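Local coordinates for flagellar hook protein FlgE (Caulobacter crescentus CB15, PDB 5AY6) that builds the flagellar hook, the flexible universal joint that probably passes motor torque to the filament, this chain being a 32 kDa fragment of the hook protein, at residues K3-V9 and V169-D175; T149-S153 and G162-D166; T182-S186 and A198-K203. The contacts are given in a common frame with arbitrary orientation. Residues are numbered along the deposited sequence.

Contact 1: residues K3-V9 and V169-D175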
loop_
_atom_site.group_PDB
_atom_site.type_symbol
_atom_site.label_atom_id
_atom_site.label_comp_id
_atom_site.label_asym_id
_atom_site.label_seq_id
_atom_site.Cartn_x
_atom_site.Cartn_y
_atom_site.Cartn_z
ATOM N N LYS A 3 16.676 20.484 -18.603
ATOM C CA LYS A 3 15.962 19.211 -18.469
ATOM C C LYS A 3 16.461 18.464 -17.237
ATOM O O LYS A 3 17.654 18.187 -17.103
ATOM C CB LYS A 3 16.140 18.366 -19.729
ATOM C CG LYS A 3 15.319 17.092 -19.776
ATOM C CD LYS A 3 15.644 16.316 -21.047
ATOM C CE LYS A 3 14.999 14.947 -21.068
ATOM N NZ LYS A 3 15.668 14.079 -22.080
ATOM N N THR A 4 15.540 18.141 -16.338
ATOM C CA THR A 4 15.896 17.538 -15.057
ATOM C C THR A 4 16.332 16.083 -15.201
ATOM O O THR A 4 15.634 15.268 -15.805
ATOM C CB THR A 4 14.724 17.610 -14.069
ATOM O OG1 THR A 4 14.287 18.967 -13.948
ATOM C CG2 THR A 4 15.148 17.086 -12.700
ATOM N N THR A 5 17.486 15.760 -14.626
ATOM C CA THR A 5 18.027 14.411 -14.718
ATOM C C THR A 5 18.272 13.784 -13.347
ATOM O O THR A 5 18.451 12.575 -13.235
ATOM C CB THR A 5 19.342 14.402 -15.509
ATOM O OG1 THR A 5 20.276 15.292 -14.886
ATOM C CG2 THR A 5 19.103 14.861 -16.942
ATOM N N ARG A 6 18.295 14.604 -12.302
ATOM C CA ARG A 6 18.534 14.082 -10.964
ATOM C C ARG A 6 17.885 14.946 -9.899
ATOM O O ARG A 6 18.043 16.166 -9.900
ATOM C CB ARG A 6 20.035 13.965 -10.687
ATOM C CG ARG A 6 20.358 13.402 -9.314
ATOM C CD ARG A 6 21.849 13.137 -9.142
ATOM N NE ARG A 6 22.150 12.626 -7.807
ATOM C CZ ARG A 6 23.277 11.997 -7.479
ATOM N NH1 ARG A 6 24.221 11.804 -8.389
ATOM N NH2 ARG A 6 23.463 11.569 -6.235
ATOM N N VAL A 7 17.157 14.307 -8.991
ATOM C CA VAL A 7 16.540 15.014 -7.879
ATOM C C VAL A 7 16.924 14.370 -6.556
ATOM O O VAL A 7 17.052 13.151 -6.456
ATOM C CB VAL A 7 14.994 15.064 -7.998
ATOM C CG1 VAL A 7 14.580 15.684 -9.325
ATOM C CG2 VAL A 7 14.394 13.684 -7.858
ATOM N N GLY A 8 17.143 15.206 -5.548
ATOM C CA GLY A 8 17.427 14.723 -4.214
ATOM C C GLY A 8 16.289 15.124 -3.302
ATOM O O GLY A 8 15.936 16.301 -3.220
ATOM N N VAL A 9 15.694 14.148 -2.628
ATOM C CA VAL A 9 14.606 14.451 -1.716
ATOM C C VAL A 9 15.132 14.566 -0.301
ATOM O O VAL A 9 15.740 13.633 0.223
ATOM C CB VAL A 9 13.498 13.390 -1.755
ATOM C CG1 VAL A 9 12.511 13.629 -0.625
ATOM C CG2 VAL A 9 12.784 13.411 -3.103
ATOM N N VAL A 169 5.528 14.632 -1.312
ATOM C CA VAL A 169 6.661 15.449 -1.719
ATOM C C VAL A 169 6.521 15.780 -3.199
ATOM O O VAL A 169 6.519 14.882 -4.031
ATOM C CB VAL A 169 7.998 14.733 -1.480
ATOM C CG1 VAL A 169 9.156 15.603 -1.951
ATOM C CG2 VAL A 169 8.147 14.382 -0.010
ATOM N N GLN A 170 6.376 17.057 -3.531
ATOM C CA GLN A 170 6.266 17.443 -4.928
ATOM C C GLN A 170 7.642 17.608 -5.557
ATOM O O GLN A 170 8.539 18.219 -4.975
ATOM C CB GLN A 170 5.454 18.733 -5.091
ATOM C CG GLN A 170 3.979 18.583 -4.755
ATOM C CD GLN A 170 3.117 19.648 -5.409
ATOM O OE1 GLN A 170 3.606 20.707 -5.802
ATOM N NE2 GLN A 170 1.827 19.360 -5.546
ATOM N N ILE A 171 7.798 17.046 -6.749
ATOM C CA ILE A 171 9.069 17.074 -7.456
ATOM C C ILE A 171 8.893 17.691 -8.840
ATOM O O ILE A 171 8.475 17.014 -9.782
ATOM C CB ILE A 171 9.657 15.665 -7.599
ATOM C CG1 ILE A 171 9.722 14.969 -6.242
ATOM C CG2 ILE A 171 11.039 15.738 -8.217
ATOM C CD1 ILE A 171 10.114 13.507 -6.323
ATOM N N PRO A 172 9.191 18.989 -8.963
ATOM C CA PRO A 172 9.088 19.690 -10.247
ATOM C C PRO A 172 10.187 19.284 -11.227
ATOM O O PRO A 172 11.374 19.374 -10.908
ATOM C CB PRO A 172 9.224 21.163 -9.851
ATOM C CG PRO A 172 10.003 21.134 -8.582
ATOM C CD PRO A 172 9.571 19.894 -7.864
ATOM N N LEU A 173 9.787 18.833 -12.410
ATOM C CA LEU A 173 10.736 18.499 -13.463
ATOM C C LEU A 173 10.662 19.520 -14.590
ATOM O O LEU A 173 9.576 19.964 -14.959
ATOM C CB LEU A 173 10.460 17.100 -14.025
ATOM C CG LEU A 173 10.461 15.887 -13.094
ATOM C CD1 LEU A 173 10.164 14.620 -13.885
ATOM C CD2 LEU A 173 11.785 15.760 -12.369
ATOM N N SER A 174 11.816 19.897 -15.130
ATOM C CA SER A 174 11.850 20.642 -16.381
ATOM C C SER A 174 11.965 19.648 -17.526
ATOM O O SER A 174 12.861 18.808 -17.530
ATOM C CB SER A 174 13.013 21.634 -16.409
ATOM O OG SER A 174 12.872 22.600 -15.385
ATOM N N ASP A 175 11.060 19.728 -18.492
ATOM C CA ASP A 175 11.071 18.762 -19.585
ATOM C C ASP A 175 11.986 19.234 -20.703
ATOM O O ASP A 175 12.698 20.226 -20.553
ATOM C CB ASP A 175 9.652 18.506 -20.110
ATOM C CG ASP A 175 8.930 19.778 -20.522
ATOM O OD1 ASP A 175 9.568 20.684 -21.092
ATOM O OD2 ASP A 175 7.706 19.861 -20.283
HETATM O O HOH W 1 14.962 21.838 -20.458
#

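Contact 2: residues T149-S153 and G162-D166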
loop_
_atom_site.group_PDB
_atom_site.type_symbol
_atom_site.label_atom_id
_atom_site.label_comp_id
_atom_site.label_asym_id
_atom_site.label_seq_id
_atom_site.Cartn_x
_atom_site.Cartn_y
_atom_site.Cartn_z
ATOM N N THR A 149 -6.279 -0.286 -7.725
ATOM C CA THR A 149 -7.695 0.003 -7.957
ATOM C C THR A 149 -8.297 1.027 -7.001
ATOM O O THR A 149 -9.422 1.478 -7.203
ATOM C CB THR A 149 -8.545 -1.282 -7.873
ATOM O OG1 THR A 149 -8.370 -1.890 -6.588
ATOM C CG2 THR A 149 -8.131 -2.268 -8.960
ATOM N N TRP A 150 -7.560 1.393 -5.961
ATOM C CA TRP A 150 -8.066 2.346 -4.977
ATOM C C TRP A 150 -6.885 3.075 -4.343
ATOM O O TRP A 150 -6.581 2.894 -3.167
ATOM C CB TRP A 150 -8.905 1.616 -3.927
ATOM C CG TRP A 150 -9.891 2.477 -3.196
ATOM C CD1 TRP A 150 -9.895 2.770 -1.858
ATOM C CD2 TRP A 150 -11.031 3.139 -3.754
ATOM N NE1 TRP A 150 -10.964 3.578 -1.555
ATOM C CE2 TRP A 150 -11.679 3.820 -2.701
ATOM C CE3 TRP A 150 -11.568 3.227 -5.042
ATOM C CZ2 TRP A 150 -12.831 4.577 -2.894
ATOM C CZ3 TRP A 150 -12.714 3.980 -5.234
ATOM C CH2 TRP A 150 -13.332 4.645 -4.167
ATOM N N SER A 151 -6.213 3.895 -5.142
ATOM C CA SER A 151 -4.888 4.382 -4.774
ATOM C C SER A 151 -4.845 5.879 -4.515
ATOM O O SER A 151 -5.864 6.565 -4.594
ATOM C CB SER A 151 -3.886 4.030 -5.871
ATOM O OG SER A 151 -4.181 4.743 -7.059
ATOM N N MET A 152 -3.658 6.380 -4.191
ATOM C CA MET A 152 -3.477 7.810 -3.995
ATOM C C MET A 152 -3.500 8.535 -5.345
ATOM O O MET A 152 -3.878 9.702 -5.424
ATOM C CB MET A 152 -2.176 8.087 -3.238
ATOM C CG MET A 152 -2.145 7.469 -1.845
ATOM S SD MET A 152 -0.603 7.765 -0.955
ATOM C CE MET A 152 0.256 6.225 -1.279
ATOM N N SER A 153 -3.118 7.839 -6.410
ATOM C CA SER A 153 -3.215 8.418 -7.743
ATOM C C SER A 153 -4.680 8.529 -8.163
ATOM O O SER A 153 -5.069 9.479 -8.846
ATOM C CB SER A 153 -2.418 7.595 -8.758
ATOM O OG SER A 153 -1.028 7.644 -8.461
ATOM N N GLY A 162 -10.360 6.541 -4.214
ATOM C CA GLY A 162 -9.066 6.168 -3.675
ATOM C C GLY A 162 -8.826 6.633 -2.251
ATOM O O GLY A 162 -9.750 6.695 -1.438
ATOM N N VAL A 163 -7.571 6.943 -1.949
ATOM C CA VAL A 163 -7.167 7.293 -0.590
ATOM C C VAL A 163 -6.296 8.542 -0.573
ATOM O O VAL A 163 -5.326 8.639 -1.322
ATOM C CB VAL A 163 -6.392 6.134 0.082
ATOM C CG1 VAL A 163 -5.987 6.507 1.507
ATOM C CG2 VAL A 163 -7.221 4.858 0.083
ATOM N N LYS A 164 -6.647 9.493 0.290
ATOM C CA LYS A 164 -5.849 10.696 0.502
ATOM C C LYS A 164 -4.546 10.356 1.221
ATOM O O LYS A 164 -4.570 9.717 2.271
ATOM C CB LYS A 164 -6.649 11.717 1.315
ATOM C CG LYS A 164 -5.900 12.990 1.671
ATOM C CD LYS A 164 -6.699 13.819 2.676
ATOM C CE LYS A 164 -6.101 15.204 2.857
ATOM N NZ LYS A 164 -6.309 16.035 1.638
ATOM N N PRO A 165 -3.402 10.790 0.665
ATOM C CA PRO A 165 -2.094 10.463 1.252
ATOM C C PRO A 165 -1.908 11.049 2.653
ATOM O O PRO A 165 -2.577 12.028 2.995
ATOM C CB PRO A 165 -1.095 11.100 0.271
ATOM C CG PRO A 165 -1.868 11.343 -0.981
ATOM C CD PRO A 165 -3.269 11.628 -0.535
ATOM N N ASP A 166 -1.024 10.445 3.447
ATOM C CA ASP A 166 -0.609 11.015 4.733
ATOM C C ASP A 166 0.410 12.122 4.522
ATOM O O ASP A 166 0.503 13.060 5.314
ATOM C CB ASP A 166 -0.009 9.947 5.646
ATOM C CG ASP A 166 -1.047 9.014 6.208
ATOM O OD1 ASP A 166 -2.197 9.461 6.415
ATOM O OD2 ASP A 166 -0.713 7.834 6.442
#

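Contact 3: residues T182-S186 and A198-K203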
loop_
_atom_site.group_PDB
_atom_site.type_symbol
_atom_site.label_atom_id
_atom_site.label_comp_id
_atom_site.label_asym_id
_atom_site.label_seq_id
_atom_site.Cartn_x
_atom_site.Cartn_y
_atom_site.Cartn_z
ATOM N N THR A 182 5.037 18.265 -12.964
ATOM C CA THR A 182 5.106 17.964 -11.544
ATOM C C THR A 182 4.951 16.470 -11.308
ATOM O O THR A 182 3.943 15.868 -11.679
ATOM C CB THR A 182 4.041 18.728 -10.743
ATOM O OG1 THR A 182 4.273 20.136 -10.872
ATOM C CG2 THR A 182 4.115 18.344 -9.272
ATOM N N VAL A 183 5.977 15.876 -10.711
ATOM C CA VAL A 183 5.920 14.494 -10.268
ATOM C C VAL A 183 5.768 14.527 -8.758
ATOM O O VAL A 183 6.378 15.356 -8.091
ATOM C CB VAL A 183 7.179 13.706 -10.702
ATOM C CG1 VAL A 183 7.276 12.366 -9.984
ATOM C CG2 VAL A 183 7.163 13.504 -12.209
ATOM N N THR A 184 4.917 13.663 -8.221
ATOM C CA THR A 184 4.665 13.677 -6.792
ATOM C C THR A 184 4.975 12.324 -6.175
ATOM O O THR A 184 4.667 11.281 -6.746
ATOM C CB THR A 184 3.200 14.066 -6.482
ATOM O OG1 THR A 184 2.901 15.317 -7.107
ATOM C CG2 THR A 184 2.977 14.205 -4.984
ATOM N N LEU A 185 5.615 12.353 -5.014
ATOM C CA LEU A 185 5.793 11.157 -4.210
ATOM C C LEU A 185 4.729 11.158 -3.118
ATOM O O LEU A 185 4.777 11.981 -2.202
ATOM C CB LEU A 185 7.198 11.109 -3.606
ATOM C CG LEU A 185 7.490 9.987 -2.606
ATOM C CD1 LEU A 185 7.283 8.619 -3.234
ATOM C CD2 LEU A 185 8.914 10.121 -2.055
ATOM N N SER A 186 3.765 10.250 -3.233
ATOM C CA SER A 186 2.636 10.188 -2.311
ATOM C C SER A 186 2.779 8.983 -1.401
ATOM O O SER A 186 3.073 7.879 -1.864
ATOM C CB SER A 186 1.312 10.121 -3.082
ATOM O OG SER A 186 1.141 11.277 -3.880
ATOM N N ALA A 198 3.948 3.691 -0.853
ATOM C CA ALA A 198 4.336 4.843 -1.659
ATOM C C ALA A 198 3.910 4.726 -3.114
ATOM O O ALA A 198 3.825 3.629 -3.664
ATOM C CB ALA A 198 5.840 5.046 -1.578
ATOM N N GLU A 199 3.625 5.871 -3.725
ATOM C CA GLU A 199 3.401 5.943 -5.161
ATOM C C GLU A 199 4.165 7.119 -5.742
ATOM O O GLU A 199 4.255 8.183 -5.127
ATOM C CB GLU A 199 1.908 6.081 -5.491
ATOM C CG GLU A 199 1.049 4.945 -4.968
ATOM C CD GLU A 199 -0.441 5.197 -5.125
ATOM O OE1 GLU A 199 -0.859 5.828 -6.123
ATOM O OE2 GLU A 199 -1.197 4.755 -4.239
ATOM N N LEU A 200 4.732 6.913 -6.922
ATOM C CA LEU A 200 5.222 8.013 -7.729
ATOM C C LEU A 200 4.173 8.278 -8.799
ATOM O O LEU A 200 3.614 7.341 -9.360
ATOM C CB LEU A 200 6.581 7.686 -8.344
ATOM C CG LEU A 200 7.769 7.807 -7.384
ATOM C CD1 LEU A 200 9.008 7.181 -8.003
ATOM C CD2 LEU A 200 8.016 9.263 -7.034
ATOM N N ARG A 201 3.887 9.545 -9.067
ATOM C CA ARG A 201 2.825 9.879 -10.003
ATOM C C ARG A 201 3.065 11.217 -10.682
ATOM O O ARG A 201 3.558 12.161 -10.066
ATOM C CB ARG A 201 1.466 9.898 -9.286
ATOM C CG ARG A 201 1.378 10.920 -8.151
ATOM C CD ARG A 201 0.080 10.795 -7.351
ATOM N NE ARG A 201 -0.062 11.878 -6.378
ATOM C CZ ARG A 201 -0.507 13.094 -6.682
ATOM N NH1 ARG A 201 -0.844 13.378 -7.932
ATOM N NH2 ARG A 201 -0.611 14.028 -5.742
ATOM N N ALA A 202 2.719 11.280 -11.962
ATOM C CA ALA A 202 2.674 12.534 -12.694
ATOM C C ALA A 202 1.290 13.133 -12.514
ATOM O O ALA A 202 0.405 12.491 -11.955
ATOM C CB ALA A 202 2.981 12.314 -14.168
ATOM N N LYS A 203 1.105 14.361 -12.981
ATOM C CA LYS A 203 -0.212 14.983 -12.961
ATOM C C LYS A 203 -1.175 14.149 -13.804
ATOM O O LYS A 203 -0.813 13.704 -14.897
ATOM C CB LYS A 203 -0.133 16.423 -13.478
ATOM C CG LYS A 203 -1.479 17.132 -13.595
ATOM C CD LYS A 203 -1.308 18.634 -13.788
ATOM C CE LYS A 203 -2.659 19.333 -13.892
ATOM N NZ LYS A 203 -2.540 20.812 -13.758
HETATM O O HOH W 2 3.400 15.538 -14.606
HETATM O O HOH W 3 2.305 15.136 -9.638
#

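Contact 1: residues K3-V9 and V169-D175
Val7 lays its CG1 methyl against the side chain of Ile171, 3.7 Å from Ile171 CG2, and the same CG1 lies 4.1 Å from Leu173 CD2. Farther along, Val9 continues the apolar seam, with Val9 CG1 4.1 Å from Val169 CG1 and Val9 CG2 4.2 Å from Ile171 CD1. The strand parts 6-9 and 169-174 run nearly antiparallel, at 162°, yet their axes come no closer than 9.0 Å, so here they face each other through side chains as members of two different sheets. Strand 6-12 lies between strands 277-291 and 298-304, whereas strand 167-174 is the edge of the antiparallel sheet it shares with strand 180-189; the packing is that of two facing sheets, as in a beta sandwich or a closed barrel.

Towards Lys3 the backbones draw together, with the CA atoms of Lys3 and Ser174 4.8 Å apart. Thr4 N donates to Ser174 O (3.0 Å), and Ser174 N donates to Thr4 OG1 (2.9 Å), so the threonine closes a ring of two hydrogen bonds by using its hydroxyl as acceptor. A water bridges Lys3 N (2.9 Å) and Asp175 O (2.8 Å) beyond it. Polar bonds thus fasten the lead-in to strand 6-12 to the end of strand 167-174, while the space between the sheets holds branched aliphatic side chains without directional bonds.

Contact 2: residues T149-S153 and G162-D166
This is a backbone and side-chain contact between the N-terminal end of helix 152-157 and the loop that follows the helix, just before strand 167-174. One backbone hydrogen bond joins them, from Val163 N to Ser151 O (3.2 Å). Weaker CA-H...O contacts flank it, Gly162 CA to Ser151 O and Met152 CA to Val163 O, both at 3.4 Å, so the two backbones run close together from Gly162 to Val163.

Gly162 also slides beneath the indole of Trp150. Its CA sits 3.6 Å from the centroid of the five-membered ring and 9° off the ring normal, a CH-pi contact over the face. The positive phi of 62° suits glycine, and a CB here would come within 2.1 Å of Ser151 O, so the close approach depends on having no side chain.

Ser151 occupies the N-cap of helix 152-157, its OG accepting a weak bond from Ser153 N (3.3 Å). After the short helix the chain returns past its own N-cap and then enters strand 167-174, while Glu199 of strand 195-202, in the same antiparallel sheet as strand 167-174, takes hydrogen bonds from Met152 N and Ser153 OG.

Two apolar contacts complete the interface. Val163 CG2 lies 3.9 Å from Trp150 CD1, and Met152 SD rests 3.6 Å from Pro165 CB. Beyond the two segments, Met152 and Val163 both reach Leu188 of strand 180-189 and Tyr145.

Contact 3: residues T182-S186 and A198-K203
Four strong backbone hydrogen bonds and one from a side chain hold these strands together. Thr184 and Arg201 form an antiparallel hydrogen-bonded pair, Thr184 N to Arg201 O at 2.7 Å and Arg201 N to Thr184 O at 3.0 Å; Ser186 and Glu199 form the next, with Ser186 N to Glu199 O and Glu199 N to Ser186 O both 2.8 Å. On the face carrying these four side chains, Arg201 NE donates to Ser186 OG (2.8 Å), and the guanidinium passes over Thr184 CB. Glu168 of the adjacent strand completes the cluster, making a salt bridge with Arg201 and a hydrogen bond with Ser186 OG. The carboxylate of Glu199 is turned to other partners, among them Tyr145, Met152 N and Ser153 OG.

Near Thr182 the pairing loosens. Lys203 N reaches Thr182 O only by a weak bond of 3.5 Å, supplemented by a water 3.0 Å from each of these two atoms. A second water links Thr182 O (2.7 Å), Thr184 OG1 (2.6 Å) and Arg201 O (3.3 Å).

The other face is aliphatic. Leu185 and Leu200 are a non-hydrogen-bonded pair, with Leu185 CD1 3.9 Å from Leu200 CD2 and 4.2 Å from Ala198 CB, while Val183 CG1 lies 4.3 Å from Leu200 CD2. Strands 180-189 and 195-202 form a beta hairpin, here two of the inner strands of a five-stranded antiparallel meander within the FlaE D2 family region, with one polar face and one apolar face.

From the N terminus, residues 3-9 open contact 1, which closes only when the chain returns at 169-175. The long excursion between includes the separate five-stranded sheet from 24-39 to 92-99 and, near its end, the whole of contact 2, a short loop closed around helix 152-157. Contact 3 follows in series, closing the hairpin of strands 180-189 and 195-202; none of the three cross. Strand 167-174 pairs with strand 180-189, so contacts 1 and 3 share a sheet: contact 1 joins it to the sheet containing the chain's first strand. Contact 2 is fastened to contact 3 through Glu199, placing the helix start against the hairpin.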